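Local atomic coordinates of mRNA-capping enzyme subunit alpha (PDB entry 3KYH), a protein that transfers GMP from GTP to the 5'-diphosphate end of RNA through a covalent enzyme-GMP intermediate, the second step of mRNA capping. Residues Leu62-Tyr67 / Cys409-Arg413; Phe179-Phe184 / Phe197-Met203; Phe329-Ser333 / Ala364-Leu368. All blocks are in the same frame, centred on the assembly; numbering follows the deposited sequence.

Contact 1 of 3, residues Leu62-Tyr67 / Cys409-Arg413; sequences LLAHDY and CWDER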
ATOM      1  N   LEU C  62     -60.277 -13.435  17.424  1.00 98.87           N
ATOM      2  CA  LEU C  62     -61.402 -12.636  16.946  1.00 94.33           C
ATOM      3  C   LEU C  62     -62.711 -13.167  17.492  1.00 96.22           C
ATOM      4  O   LEU C  62     -63.699 -12.445  17.500  1.00 99.03           O
ATOM      5  CB  LEU C  62     -61.416 -12.570  15.418  1.00 97.21           C
ATOM      6  CG  LEU C  62     -62.366 -11.685  14.589  1.00104.74           C
ATOM      7  CD1 LEU C  62     -63.677 -12.393  14.237  1.00 97.58           C
ATOM      8  CD2 LEU C  62     -62.608 -10.278  15.158  1.00 98.07           C
ATOM      9  N   LEU C  63     -62.715 -14.419  17.953  1.00101.67           N
ATOM     10  CA  LEU C  63     -63.882 -15.000  18.630  1.00102.69           C
ATOM     11  C   LEU C  63     -63.961 -14.652  20.125  1.00102.45           C
ATOM     12  O   LEU C  63     -65.062 -14.422  20.617  1.00102.04           O
ATOM     13  CB  LEU C  63     -63.984 -16.521  18.392  1.00102.19           C
ATOM     14  CG  LEU C  63     -64.927 -17.455  19.190  1.00108.32           C
ATOM     15  CD1 LEU C  63     -66.424 -17.151  19.021  1.00 93.53           C
ATOM     16  CD2 LEU C  63     -64.664 -18.927  18.840  1.00119.31           C
ATOM     17  N   ALA C  64     -62.817 -14.577  20.818  1.00100.48           N
ATOM     18  CA  ALA C  64     -62.755 -14.404  22.289  1.00103.29           C
ATOM     19  C   ALA C  64     -62.586 -12.970  22.867  1.00106.62           C
ATOM     20  O   ALA C  64     -62.408 -12.786  24.087  1.00 99.95           O
ATOM     21  CB  ALA C  64     -61.692 -15.342  22.869  1.00103.61           C
ATOM     22  N   HIS C  65     -62.677 -11.962  21.996  1.00105.35           N
ATOM     23  CA  HIS C  65     -62.486 -10.563  22.375  1.00101.08           C
ATOM     24  C   HIS C  65     -63.458  -9.647  21.631  1.00102.07           C
ATOM     25  O   HIS C  65     -64.420 -10.120  21.001  1.00 94.81           O
ATOM     26  CB  HIS C  65     -61.041 -10.127  22.082  1.00100.84           C
ATOM     27  CG  HIS C  65     -60.037 -10.659  23.054  1.00 96.05           C
ATOM     28  ND1 HIS C  65     -59.414 -11.879  22.886  1.00 89.42           N
ATOM     29  CD2 HIS C  65     -59.539 -10.129  24.200  1.00 90.67           C
ATOM     30  CE1 HIS C  65     -58.588 -12.085  23.899  1.00102.71           C
ATOM     31  NE2 HIS C  65     -58.646 -11.039  24.710  1.00 99.07           N
ATOM     32  N   ASP C  66     -63.176  -8.340  21.714  1.00 96.94           N
ATOM     33  CA  ASP C  66     -63.969  -7.277  21.094  1.00 89.09           C
ATOM     34  C   ASP C  66     -62.961  -6.468  20.269  1.00 81.15           C
ATOM     35  O   ASP C  66     -62.038  -5.883  20.828  1.00 72.84           O
ATOM     36  CB  ASP C  66     -64.643  -6.399  22.167  1.00 94.38           C
ATOM     37  CG  ASP C  66     -65.268  -7.201  23.328  1.00100.75           C
ATOM     38  OD1 ASP C  66     -66.426  -6.900  23.672  1.00 94.51           O
ATOM     39  OD2 ASP C  66     -64.614  -8.077  23.950  1.00109.10           O
ATOM     40  N   TYR C  67     -63.130  -6.459  18.946  1.00 79.36           N
ATOM     41  CA  TYR C  67     -62.084  -6.026  18.004  1.00 72.28           C
ATOM     42  C   TYR C  67     -62.439  -4.883  17.053  1.00 72.54           C
ATOM     43  O   TYR C  67     -63.611  -4.579  16.837  1.00 69.16           O
ATOM     44  CB  TYR C  67     -61.635  -7.219  17.167  1.00 74.59           C
ATOM     45  CG  TYR C  67     -60.296  -7.826  17.535  1.00 77.20           C
ATOM     46  CD1 TYR C  67     -60.213  -8.912  18.424  1.00 56.42           C
ATOM     47  CD2 TYR C  67     -59.120  -7.367  16.924  1.00 79.25           C
ATOM     48  CE1 TYR C  67     -58.986  -9.512  18.710  1.00 50.74           C
ATOM     49  CE2 TYR C  67     -57.877  -7.924  17.232  1.00 74.54           C
ATOM     50  CZ  TYR C  67     -57.822  -8.999  18.120  1.00 83.15           C
ATOM     51  OH  TYR C  67     -56.597  -9.563  18.410  1.00 89.04           O
ATOM     52  N   CYS C 409     -71.417 -13.291  18.996  1.00 90.41           N
ATOM     53  CA  CYS C 409     -70.461 -13.607  20.027  1.00 96.09           C
ATOM     54  C   CYS C 409     -70.062 -12.390  20.879  1.00103.10           C
ATOM     55  O   CYS C 409     -69.495 -12.567  21.961  1.00105.88           O
ATOM     56  CB  CYS C 409     -69.269 -14.273  19.365  1.00 90.32           C
ATOM     57  SG  CYS C 409     -68.292 -15.211  20.482  1.00100.43           S
ATOM     58  N   TRP C 410     -70.394 -11.183  20.401  1.00109.42           N
ATOM     59  CA  TRP C 410     -70.240  -9.905  21.123  1.00113.77           C
ATOM     60  C   TRP C 410     -71.453  -9.675  22.013  1.00114.64           C
ATOM     61  O   TRP C 410     -71.293  -9.321  23.186  1.00118.70           O
ATOM     62  CB  TRP C 410     -70.151  -8.725  20.143  1.00116.52           C
ATOM     63  CG  TRP C 410     -69.411  -7.490  20.623  1.00126.24           C
ATOM     64  CD1 TRP C 410     -69.500  -6.886  21.854  1.00133.06           C
ATOM     65  CD2 TRP C 410     -68.518  -6.673  19.846  1.00126.79           C
ATOM     66  NE1 TRP C 410     -68.689  -5.775  21.899  1.00131.87           N
ATOM     67  CE2 TRP C 410     -68.078  -5.619  20.680  1.00126.83           C
ATOM     68  CE3 TRP C 410     -68.034  -6.740  18.530  1.00122.08           C
ATOM     69  CZ2 TRP C 410     -67.179  -4.640  20.240  1.00123.90           C
ATOM     70  CZ3 TRP C 410     -67.138  -5.769  18.095  1.00122.47           C
ATOM     71  CH2 TRP C 410     -66.720  -4.734  18.951  1.00120.27           C
ATOM     72  N   ASP C 411     -72.647  -9.837  21.430  1.00113.77           N
ATOM     73  CA  ASP C 411     -73.932  -9.779  22.140  1.00113.62           C
ATOM     74  C   ASP C 411     -73.922 -10.700  23.366  1.00114.07           C
ATOM     75  O   ASP C 411     -74.576 -10.415  24.371  1.00112.74           O
ATOM     76  CB  ASP C 411     -75.091 -10.168  21.207  1.00109.43           C
ATOM     77  CG  ASP C 411     -75.334  -9.156  20.082  1.00114.70           C
ATOM     78  OD1 ASP C 411     -74.667  -8.094  20.050  1.00119.69           O
ATOM     79  OD2 ASP C 411     -76.196  -9.428  19.210  1.00102.75           O
ATOM     80  N   GLU C 412     -73.148 -11.780  23.271  1.00114.74           N
ATOM     81  CA  GLU C 412     -72.995 -12.756  24.343  1.00121.71           C
ATOM     82  C   GLU C 412     -72.142 -12.204  25.480  1.00122.81           C
ATOM     83  O   GLU C 412     -72.581 -12.226  26.631  1.00128.99           O
ATOM     84  CB  GLU C 412     -72.425 -14.073  23.807  1.00125.29           C
ATOM     85  CG  GLU C 412     -72.877 -15.301  24.585  1.00121.79           C
ATOM     86  CD  GLU C 412     -72.738 -16.570  23.772  1.00125.10           C
ATOM     87  OE1 GLU C 412     -73.292 -16.635  22.651  1.00120.81           O
ATOM     88  OE2 GLU C 412     -72.076 -17.507  24.267  1.00132.59           O
ATOM     89  N   ARG C 413     -70.951 -11.696  25.161  1.00118.83           N
ATOM     90  CA  ARG C 413     -70.096 -11.019  26.143  1.00120.13           C
ATOM     91  C   ARG C 413     -70.809  -9.822  26.787  1.00123.30           C
ATOM     92  O   ARG C 413     -70.532  -9.493  27.946  1.00126.07           O
ATOM     93  CB  ARG C 413     -68.815 -10.482  25.501  1.00120.14           C
ATOM     94  CG  ARG C 413     -68.052 -11.425  24.604  1.00114.12           C
ATOM     95  CD  ARG C 413     -67.242 -10.565  23.653  1.00113.86           C
ATOM     96  NE  ARG C 413     -67.364 -11.009  22.267  1.00113.41           N
ATOM     97  CZ  ARG C 413     -66.606 -11.940  21.698  1.00111.34           C
ATOM     98  NH1 ARG C 413     -65.638 -12.517  22.393  1.00106.79           N
ATOM     99  NH2 ARG C 413     -66.808 -12.276  20.429  1.00100.05           N
TER

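Contact 2 of 3, residues Phe179-Phe184 / Phe197-Met203; sequences FFKPYF and FPFKISM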
ATOM      1  N   PHE C 179     -54.936  15.456  22.967  1.00 75.91           N
ATOM      2  CA  PHE C 179     -54.185  16.058  21.875  1.00 76.85           C
ATOM      3  C   PHE C 179     -54.988  16.734  20.740  1.00 81.90           C
ATOM      4  O   PHE C 179     -54.670  17.862  20.361  1.00 81.30           O
ATOM      5  CB  PHE C 179     -53.214  15.027  21.325  1.00 73.57           C
ATOM      6  CG  PHE C 179     -52.487  15.464  20.093  1.00 75.76           C
ATOM      7  CD1 PHE C 179     -51.440  16.375  20.177  1.00 69.02           C
ATOM      8  CD2 PHE C 179     -52.801  14.911  18.859  1.00 79.15           C
ATOM      9  CE1 PHE C 179     -50.724  16.748  19.053  1.00 67.01           C
ATOM     10  CE2 PHE C 179     -52.084  15.285  17.716  1.00 98.67           C
ATOM     11  CZ  PHE C 179     -51.044  16.211  17.817  1.00 82.89           C
ATOM     12  N   PHE C 180     -56.006  16.054  20.207  1.00 83.54           N
ATOM     13  CA  PHE C 180     -56.674  16.453  18.965  1.00 82.87           C
ATOM     14  C   PHE C 180     -57.638  17.632  19.104  1.00 83.15           C
ATOM     15  O   PHE C 180     -57.567  18.579  18.311  1.00 81.33           O
ATOM     16  CB  PHE C 180     -57.366  15.241  18.329  1.00 86.68           C
ATOM     17  CG  PHE C 180     -57.840  15.466  16.914  1.00 88.11           C
ATOM     18  CD1 PHE C 180     -57.023  15.145  15.842  1.00 97.82           C
ATOM     19  CD2 PHE C 180     -59.131  15.936  16.657  1.00 87.28           C
ATOM     20  CE1 PHE C 180     -57.469  15.310  14.526  1.00107.86           C
ATOM     21  CE2 PHE C 180     -59.586  16.118  15.360  1.00 92.68           C
ATOM     22  CZ  PHE C 180     -58.753  15.799  14.281  1.00105.82           C
ATOM     23  N   LYS C 181     -58.583  17.526  20.041  1.00 81.53           N
ATOM     24  CA  LYS C 181     -59.514  18.614  20.383  1.00 80.90           C
ATOM     25  C   LYS C 181     -58.793  20.008  20.388  1.00 82.48           C
ATOM     26  O   LYS C 181     -59.151  20.852  19.557  1.00 82.99           O
ATOM     27  CB  LYS C 181     -60.250  18.271  21.701  1.00 73.50           C
ATOM     28  CG  LYS C 181     -61.744  18.562  21.803  1.00 66.19           C
ATOM     29  CD  LYS C 181     -62.030  20.036  22.073  1.00 55.54           C
ATOM     30  CE  LYS C 181     -63.072  20.276  23.140  1.00 53.70           C
ATOM     31  NZ  LYS C 181     -62.780  21.668  23.646  1.00 33.03           N
ATOM     32  N   PRO C 182     -57.725  20.215  21.213  1.00 74.97           N
ATOM     33  CA  PRO C 182     -56.946  21.466  21.234  1.00 69.52           C
ATOM     34  C   PRO C 182     -56.122  21.782  19.989  1.00 65.48           C
ATOM     35  O   PRO C 182     -55.963  22.960  19.677  1.00 63.14           O
ATOM     36  CB  PRO C 182     -56.009  21.273  22.414  1.00 70.68           C
ATOM     37  CG  PRO C 182     -55.748  19.856  22.403  1.00 83.08           C
ATOM     38  CD  PRO C 182     -57.113  19.257  22.148  1.00 79.49           C
ATOM     39  N   TYR C 183     -55.601  20.778  19.282  1.00 66.63           N
ATOM     40  CA  TYR C 183     -55.146  21.038  17.903  1.00 66.48           C
ATOM     41  C   TYR C 183     -56.349  21.635  17.172  1.00 67.99           C
ATOM     42  O   TYR C 183     -56.268  22.765  16.706  1.00 72.22           O
ATOM     43  CB  TYR C 183     -54.568  19.802  17.173  1.00 51.42           C
ATOM     44  CG  TYR C 183     -54.333  19.980  15.677  1.00 84.47           C
ATOM     45  CD1 TYR C 183     -53.039  20.137  15.164  1.00103.43           C
ATOM     46  CD2 TYR C 183     -55.404  19.977  14.756  1.00101.74           C
ATOM     47  CE1 TYR C 183     -52.813  20.310  13.773  1.00 93.29           C
ATOM     48  CE2 TYR C 183     -55.190  20.157  13.368  1.00102.46           C
ATOM     49  CZ  TYR C 183     -53.890  20.319  12.886  1.00103.53           C
ATOM     50  OH  TYR C 183     -53.671  20.486  11.531  1.00 95.46           O
ATOM     51  N   PHE C 184     -57.486  20.938  17.177  1.00 75.12           N
ATOM     52  CA  PHE C 184     -58.554  21.275  16.232  1.00 90.31           C
ATOM     53  C   PHE C 184     -59.208  22.621  16.505  1.00 93.80           C
ATOM     54  O   PHE C 184     -59.329  23.449  15.592  1.00 90.81           O
ATOM     55  CB  PHE C 184     -59.584  20.151  16.061  1.00 93.87           C
ATOM     56  CG  PHE C 184     -60.148  20.075  14.664  1.00 99.94           C
ATOM     57  CD1 PHE C 184     -59.539  19.273  13.697  1.00 95.21           C
ATOM     58  CD2 PHE C 184     -61.256  20.845  14.302  1.00116.08           C
ATOM     59  CE1 PHE C 184     -60.026  19.222  12.391  1.00115.50           C
ATOM     60  CE2 PHE C 184     -61.756  20.809  12.993  1.00123.82           C
ATOM     61  CZ  PHE C 184     -61.138  19.995  12.035  1.00125.30           C
ATOM     62  N   PHE C 197     -47.741  25.586  10.542  1.00 81.57           N
ATOM     63  CA  PHE C 197     -48.218  24.197  10.444  1.00 80.52           C
ATOM     64  C   PHE C 197     -48.031  23.703   8.978  1.00 78.02           C
ATOM     65  O   PHE C 197     -48.750  24.157   8.080  1.00 84.97           O
ATOM     66  CB  PHE C 197     -49.724  24.160  10.805  1.00 77.61           C
ATOM     67  CG  PHE C 197     -50.066  24.288  12.287  1.00 76.63           C
ATOM     68  CD1 PHE C 197     -51.171  23.586  12.790  1.00 81.00           C
ATOM     69  CD2 PHE C 197     -49.381  25.146  13.158  1.00 85.17           C
ATOM     70  CE1 PHE C 197     -51.553  23.668  14.135  1.00 70.48           C
ATOM     71  CE2 PHE C 197     -49.755  25.254  14.531  1.00 86.60           C
ATOM     72  CZ  PHE C 197     -50.849  24.512  15.016  1.00 77.72           C
ATOM     73  N   PRO C 198     -47.066  22.794   8.720  1.00 70.34           N
ATOM     74  CA  PRO C 198     -46.702  22.370   7.358  1.00 70.69           C
ATOM     75  C   PRO C 198     -47.655  21.417   6.649  1.00 69.86           C
ATOM     76  O   PRO C 198     -47.522  21.222   5.441  1.00 79.77           O
ATOM     77  CB  PRO C 198     -45.375  21.620   7.563  1.00 73.55           C
ATOM     78  CG  PRO C 198     -45.448  21.128   8.955  1.00 84.83           C
ATOM     79  CD  PRO C 198     -46.089  22.281   9.692  1.00 74.47           C
ATOM     80  N   PHE C 199     -48.579  20.817   7.394  1.00 63.62           N
ATOM     81  CA  PHE C 199     -49.377  19.695   6.923  1.00 49.31           C
ATOM     82  C   PHE C 199     -50.536  19.392   7.875  1.00 50.79           C
ATOM     83  O   PHE C 199     -50.424  19.678   9.068  1.00 58.24           O
ATOM     84  CB  PHE C 199     -48.461  18.481   6.754  1.00 43.46           C
ATOM     85  CG  PHE C 199     -47.961  17.845   8.051  1.00 50.89           C
ATOM     86  CD1 PHE C 199     -48.822  17.422   9.074  1.00 32.04           C
ATOM     87  CD2 PHE C 199     -46.616  17.500   8.165  1.00 46.55           C
ATOM     88  CE1 PHE C 199     -48.340  16.692  10.161  1.00 36.00           C
ATOM     89  CE2 PHE C 199     -46.120  16.837   9.292  1.00 61.52           C
ATOM     90  CZ  PHE C 199     -46.987  16.418  10.278  1.00 48.32           C
ATOM     91  N   LYS C 200     -51.613  18.775   7.381  1.00 49.86           N
ATOM     92  CA  LYS C 200     -52.816  18.542   8.193  1.00 59.42           C
ATOM     93  C   LYS C 200     -52.796  17.300   9.116  1.00 68.72           C
ATOM     94  O   LYS C 200     -51.992  16.374   8.923  1.00 75.27           O
ATOM     95  CB  LYS C 200     -54.073  18.558   7.315  1.00 58.18           C
ATOM     96  CG  LYS C 200     -55.320  19.039   8.067  1.00 60.26           C
ATOM     97  CD  LYS C 200     -56.638  18.671   7.393  1.00 70.64           C
ATOM     98  CE  LYS C 200     -57.635  18.261   8.475  1.00 87.73           C
ATOM     99  NZ  LYS C 200     -59.066  18.406   8.107  1.00 85.04           N
ATOM    100  N   ILE C 201     -53.657  17.309  10.139  1.00 69.09           N
ATOM    101  CA  ILE C 201     -53.821  16.184  11.076  1.00 67.14           C
ATOM    102  C   ILE C 201     -55.273  15.699  11.145  1.00 59.97           C
ATOM    103  O   ILE C 201     -56.202  16.491  10.998  1.00 56.07           O
ATOM    104  CB  ILE C 201     -53.228  16.513  12.468  1.00 70.80           C
ATOM    105  CG1 ILE C 201     -51.699  16.523  12.379  1.00 73.47           C
ATOM    106  CG2 ILE C 201     -53.560  15.441  13.508  1.00 77.80           C
ATOM    107  CD1 ILE C 201     -51.116  17.839  11.954  1.00 80.83           C
ATOM    108  N   SER C 202     -55.456  14.381  11.228  1.00 58.99           N
ATOM    109  CA  SER C 202     -56.786  13.798  11.376  1.00 62.12           C
ATOM    110  C   SER C 202     -56.721  12.501  12.127  1.00 57.68           C
ATOM    111  O   SER C 202     -55.657  11.854  12.145  1.00 68.62           O
ATOM    112  CB  SER C 202     -57.516  13.602  10.044  1.00 62.78           C
ATOM    113  OG  SER C 202     -58.866  13.206  10.303  1.00 76.77           O
ATOM    114  N   MET C 203     -57.854  12.146  12.739  1.00 45.98           N
ATOM    115  CA  MET C 203     -57.999  10.865  13.435  1.00 59.82           C
ATOM    116  C   MET C 203     -58.116   9.670  12.455  1.00 62.01           C
ATOM    117  O   MET C 203     -58.693   9.814  11.378  1.00 53.19           O
ATOM    118  CB  MET C 203     -59.187  10.910  14.413  1.00 56.66           C
ATOM    119  CG  MET C 203     -58.993  11.859  15.603  1.00 65.95           C
ATOM    120  SD  MET C 203     -58.164  11.220  17.069  1.00 93.06           S
ATOM    121  CE  MET C 203     -59.608  10.529  17.898  1.00 96.80           C
TER

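Contact 3 of 3, residues Phe329-Ser333 / Ala364-Leu368; sequences FAELS and AWEML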
ATOM      1  N   PHE C 329     -39.862 -26.919  -8.006  1.00105.64           N
ATOM      2  CA  PHE C 329     -41.113 -27.562  -7.586  1.00 97.78           C
ATOM      3  C   PHE C 329     -42.340 -27.444  -8.485  1.00 91.22           C
ATOM      4  O   PHE C 329     -43.076 -28.423  -8.663  1.00 91.79           O
ATOM      5  CB  PHE C 329     -41.499 -27.486  -6.098  1.00 94.94           C
ATOM      6  CG  PHE C 329     -40.757 -26.478  -5.266  1.00 95.44           C
ATOM      7  CD1 PHE C 329     -41.475 -25.483  -4.592  1.00 93.12           C
ATOM      8  CD2 PHE C 329     -39.399 -26.640  -4.982  1.00 86.31           C
ATOM      9  CE1 PHE C 329     -40.838 -24.597  -3.736  1.00 57.94           C
ATOM     10  CE2 PHE C 329     -38.752 -25.774  -4.109  1.00 84.42           C
ATOM     11  CZ  PHE C 329     -39.472 -24.749  -3.487  1.00 82.39           C
ATOM     12  N   ALA C 330     -42.582 -26.277  -9.056  1.00 79.67           N
ATOM     13  CA  ALA C 330     -43.868 -26.126  -9.727  1.00 81.08           C
ATOM     14  C   ALA C 330     -43.830 -25.951 -11.234  1.00 79.08           C
ATOM     15  O   ALA C 330     -42.798 -25.597 -11.814  1.00 83.10           O
ATOM     16  CB  ALA C 330     -44.724 -25.044  -9.063  1.00 77.53           C
ATOM     17  N   GLU C 331     -44.958 -26.308 -11.842  1.00 75.82           N
ATOM     18  CA  GLU C 331     -45.280 -25.988 -13.228  1.00 76.81           C
ATOM     19  C   GLU C 331     -46.208 -24.762 -13.232  1.00 74.79           C
ATOM     20  O   GLU C 331     -47.075 -24.615 -12.347  1.00 63.10           O
ATOM     21  CB  GLU C 331     -45.926 -27.206 -13.910  1.00 79.33           C
ATOM     22  CG  GLU C 331     -44.977 -28.317 -14.502  1.00 79.86           C
ATOM     23  CD  GLU C 331     -43.695 -28.641 -13.707  1.00 70.16           C
ATOM     24  OE1 GLU C 331     -43.483 -29.814 -13.331  1.00 69.89           O
ATOM     25  OE2 GLU C 331     -42.860 -27.736 -13.514  1.00 52.24           O
ATOM     26  N   LEU C 332     -45.957 -23.847 -14.169  1.00 71.66           N
ATOM     27  CA  LEU C 332     -46.731 -22.609 -14.251  1.00 76.96           C
ATOM     28  C   LEU C 332     -48.110 -22.871 -14.853  1.00 72.57           C
ATOM     29  O   LEU C 332     -48.794 -23.773 -14.390  1.00 82.65           O
ATOM     30  CB  LEU C 332     -45.946 -21.504 -14.975  1.00 79.13           C
ATOM     31  CG  LEU C 332     -46.433 -20.048 -14.842  1.00 90.43           C
ATOM     32  CD1 LEU C 332     -46.005 -19.450 -13.501  1.00 89.20           C
ATOM     33  CD2 LEU C 332     -45.948 -19.169 -16.006  1.00 87.33           C
ATOM     34  N   SER C 333     -48.520 -22.101 -15.860  1.00 75.73           N
ATOM     35  CA  SER C 333     -49.844 -22.215 -16.506  1.00 89.88           C
ATOM     36  C   SER C 333     -50.079 -21.094 -17.515  1.00 93.12           C
ATOM     37  O   SER C 333     -50.369 -19.939 -17.166  1.00 88.79           O
ATOM     38  CB  SER C 333     -51.027 -22.301 -15.516  1.00 94.69           C
ATOM     39  OG  SER C 333     -50.968 -21.294 -14.515  1.00 87.20           O
ATOM     40  N   ALA C 364     -53.232 -23.518  -8.876  1.00 93.48           N
ATOM     41  CA  ALA C 364     -52.044 -23.208  -9.668  1.00 90.07           C
ATOM     42  C   ALA C 364     -51.742 -21.727  -9.494  1.00 90.95           C
ATOM     43  O   ALA C 364     -52.458 -21.034  -8.767  1.00 94.04           O
ATOM     44  CB  ALA C 364     -52.290 -23.537 -11.145  1.00 90.58           C
ATOM     45  N   TRP C 365     -50.718 -21.239 -10.194  1.00 90.44           N
ATOM     46  CA  TRP C 365     -50.319 -19.840 -10.099  1.00 85.73           C
ATOM     47  C   TRP C 365     -50.018 -19.041 -11.370  1.00 84.96           C
ATOM     48  O   TRP C 365     -48.911 -19.124 -11.905  1.00 79.50           O
ATOM     49  CB  TRP C 365     -49.205 -19.628  -9.060  1.00 87.86           C
ATOM     50  CG  TRP C 365     -48.165 -20.693  -8.830  1.00 72.58           C
ATOM     51  CD1 TRP C 365     -47.736 -21.647  -9.700  1.00 69.28           C
ATOM     52  CD2 TRP C 365     -47.354 -20.826  -7.652  1.00 60.70           C
ATOM     53  NE1 TRP C 365     -46.744 -22.405  -9.115  1.00 82.12           N
ATOM     54  CE2 TRP C 365     -46.468 -21.902  -7.873  1.00 58.69           C
ATOM     55  CE3 TRP C 365     -47.309 -20.146  -6.422  1.00 51.86           C
ATOM     56  CZ2 TRP C 365     -45.549 -22.334  -6.904  1.00 86.05           C
ATOM     57  CZ3 TRP C 365     -46.370 -20.550  -5.469  1.00 77.81           C
ATOM     58  CH2 TRP C 365     -45.507 -21.644  -5.711  1.00 76.52           C
ATOM     59  N   GLU C 366     -50.998 -18.231 -11.790  1.00 89.32           N
ATOM     60  CA  GLU C 366     -50.825 -17.216 -12.851  1.00 95.03           C
ATOM     61  C   GLU C 366     -49.925 -16.066 -12.420  1.00 97.78           C
ATOM     62  O   GLU C 366     -50.098 -15.489 -11.330  1.00 95.06           O
ATOM     63  CB  GLU C 366     -52.145 -16.579 -13.298  1.00 94.41           C
ATOM     64  CG  GLU C 366     -53.180 -17.515 -13.855  1.00 96.82           C
ATOM     65  CD  GLU C 366     -54.141 -17.956 -12.794  1.00 99.53           C
ATOM     66  OE1 GLU C 366     -53.759 -18.841 -12.002  1.00109.11           O
ATOM     67  OE2 GLU C 366     -55.266 -17.410 -12.754  1.00102.89           O
ATOM     68  N   MET C 367     -49.024 -15.719 -13.339  1.00101.13           N
ATOM     69  CA  MET C 367     -48.071 -14.607 -13.223  1.00104.56           C
ATOM     70  C   MET C 367     -48.627 -13.268 -13.742  1.00105.44           C
ATOM     71  O   MET C 367     -49.516 -13.241 -14.609  1.00108.46           O
ATOM     72  CB  MET C 367     -46.776 -14.982 -13.947  1.00102.34           C
ATOM     73  CG  MET C 367     -46.904 -15.102 -15.459  1.00 97.87           C
ATOM     74  SD  MET C 367     -46.004 -13.754 -16.229  1.00102.18           S
ATOM     75  CE  MET C 367     -46.513 -13.948 -17.933  1.00 92.96           C
ATOM     76  N   LEU C 368     -48.091 -12.165 -13.221  1.00 98.25           N
ATOM     77  CA  LEU C 368     -48.637 -10.834 -13.513  1.00 92.88           C
ATOM     78  C   LEU C 368     -47.581  -9.768 -13.842  1.00 89.52           C
ATOM     79  O   LEU C 368     -47.904  -8.575 -13.962  1.00 85.48           O
ATOM     80  CB  LEU C 368     -49.667 -10.399 -12.445  1.00 91.07           C
ATOM     81  CG  LEU C 368     -49.625 -10.647 -10.918  1.00 82.97           C
ATOM     82  CD1 LEU C 368     -51.043 -10.481 -10.344  1.00 80.24           C
ATOM     83  CD2 LEU C 368     -49.142 -12.018 -10.502  1.00 63.88           C
TER

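Contact 1 of 3, residues Leu62-Tyr67 / Cys409-Arg413
How the last helix of a multidomain chain can be tied back to an early domain is illustrated by helix 404-416, whose residues Cys409-Arg413 meet the loop that joins helix 55-62 to strand 67-73. Cys409 points toward the loop and begins the contact, its SG 3.1 Å from CD1 of Leu63, shorter than a normal van der Waals contact and a value not to be pressed at 3.0 Å resolution. Trp410 comes next. Its indole extends over the loop so that the carboxylate carbon CG of Asp66 lies over one face of the ring, while CH2 of Trp410 approaches the carbonyl O of Tyr67 at 3.8 Å. NE1 of Trp410 and OD1 of Asp66 are 3.1 Å apart, but the angle is too poor for a hydrogen bond; the carboxylate instead has its salt bridge with Lys235. Asp411 and Glu412 stay out of reach of the loop. Arg413, one turn after Cys409, comes back to the loop and has the most surface covered, 83 Å². Its NH1 and NH2 both donate to the O of Leu63, at 2.7 and 2.8 Å, so a single carbonyl just beyond helix 55-62 receives a forked pair of bonds near the guanidinium plane. The O of His65 lies over a face of the same group, 2.9 Å from CZ of Arg413. One loop carbonyl is thus held where the C-terminal helix, coming after the OB-fold domain, packs back on the nucleotidyltransferase domain of this two-domain covalent nucleotidyltransferase.

Contact 2 of 3, residues Phe179-Phe184 / Phe197-Met203
Aromatic rings dominate this helix-on-strand contact to an unusual degree: Phe179, Phe180, Tyr183 and Phe184 of helix 168-189 all reach residues 197-203. The axes of residues 179-184 and of strand 200-203, taken from N to C, lie 139° apart, nearer antiparallel than parallel, and approach to 9.7 Å. Met203 sets its CG 3.8 Å from the centroid of the Phe180 ring, almost along the normal, a CH-pi contact that its sulfur extends into an oblique Met-aromatic one. The edge of the same ring meets CA of Ser202, with CE1 of Phe180 3.6 Å away. A second CH-pi contact places Ile201 CB over the face of Tyr183, 4.2 Å from its centroid. Beyond it, CE1 of Tyr183 touches CE1 of Phe197 at 3.6 Å, the rings meeting obliquely. Phe110 joins Phe179 edge-to-face, widening the cluster, while strand 146-152 pairs in parallel with strand 200-203. The contacts are overwhelmingly apolar, so cohesion depends mainly on dispersion and the exclusion of water, and so on close shape matching.

Contact 3 of 3, residues Phe329-Ser333 / Ala364-Leu368
Residues Phe329-Ser333 and Ala364-Leu368 approach one another obliquely, their touching parts running 70° apart from end to end. The nearest CA atoms, those of Leu332 and Trp365, are 6.1 Å apart, and those of Ser333 and Glu366 follow at 6.3 Å. This is too wide and too crossed for strand pairing, and the segments exchange no hydrogen bonds. The first segment carries the weakly bonded end of strand 326-331, where Ala330 is backbone-bonded to Leu294 of strand 293-297; the second leads into strand 367-370, turning a corner at Leu368. Side chains therefore fill the gap. Trp365 has the most surface covered, 90 Å²: its indole edge meets the methyl of Ala330, with NE1 of Trp365 3.3 Å and CZ2 3.6 Å from CB of Ala330. The same indole packs edge-to-face with Phe260 of strand 259-263. Leu332 reaches across with CD1 at 3.3 Å from the O of Trp365, and its CD2 lies 4.2 Å from CG of Met367; both side chains also rest on Cys356 in strand 352-356. Ser333 adds looser contacts, its OG 4.3 Å from CB of Ala364. In the five-stranded antiparallel sheet of this domain, strands 326-331 and 367-370 are the third and fifth in sequence and the two outermost in position, and helix 339-344 falls between the third and fourth. Their approach is consistent with the way the OB-fold barrel closes between its third and fifth strands; at this point the two meet through side chains rather than paired backbones.

Overall arrangement
The three contacts illustrate how one chain is organised at separate levels. Contact 1 spans the widest loop, and contacts 2 and 3 are nested in series inside it. Contact 2 binds a helix to a sheet within the nucleotidyltransferase domain, contact 3 draws together the edges of the OB-fold sheet, and contact 1 returns the chain from the OB domain to the catalytic one. Their centres are far apart: 33 Å between contacts 1 and 2, 40 Å between 1 and 3, and 48 Å between 2 and 3, which lie on opposite sides of the chain's centre. Strand 67-73, which starts at contact 1, carries the catalytic Lys72.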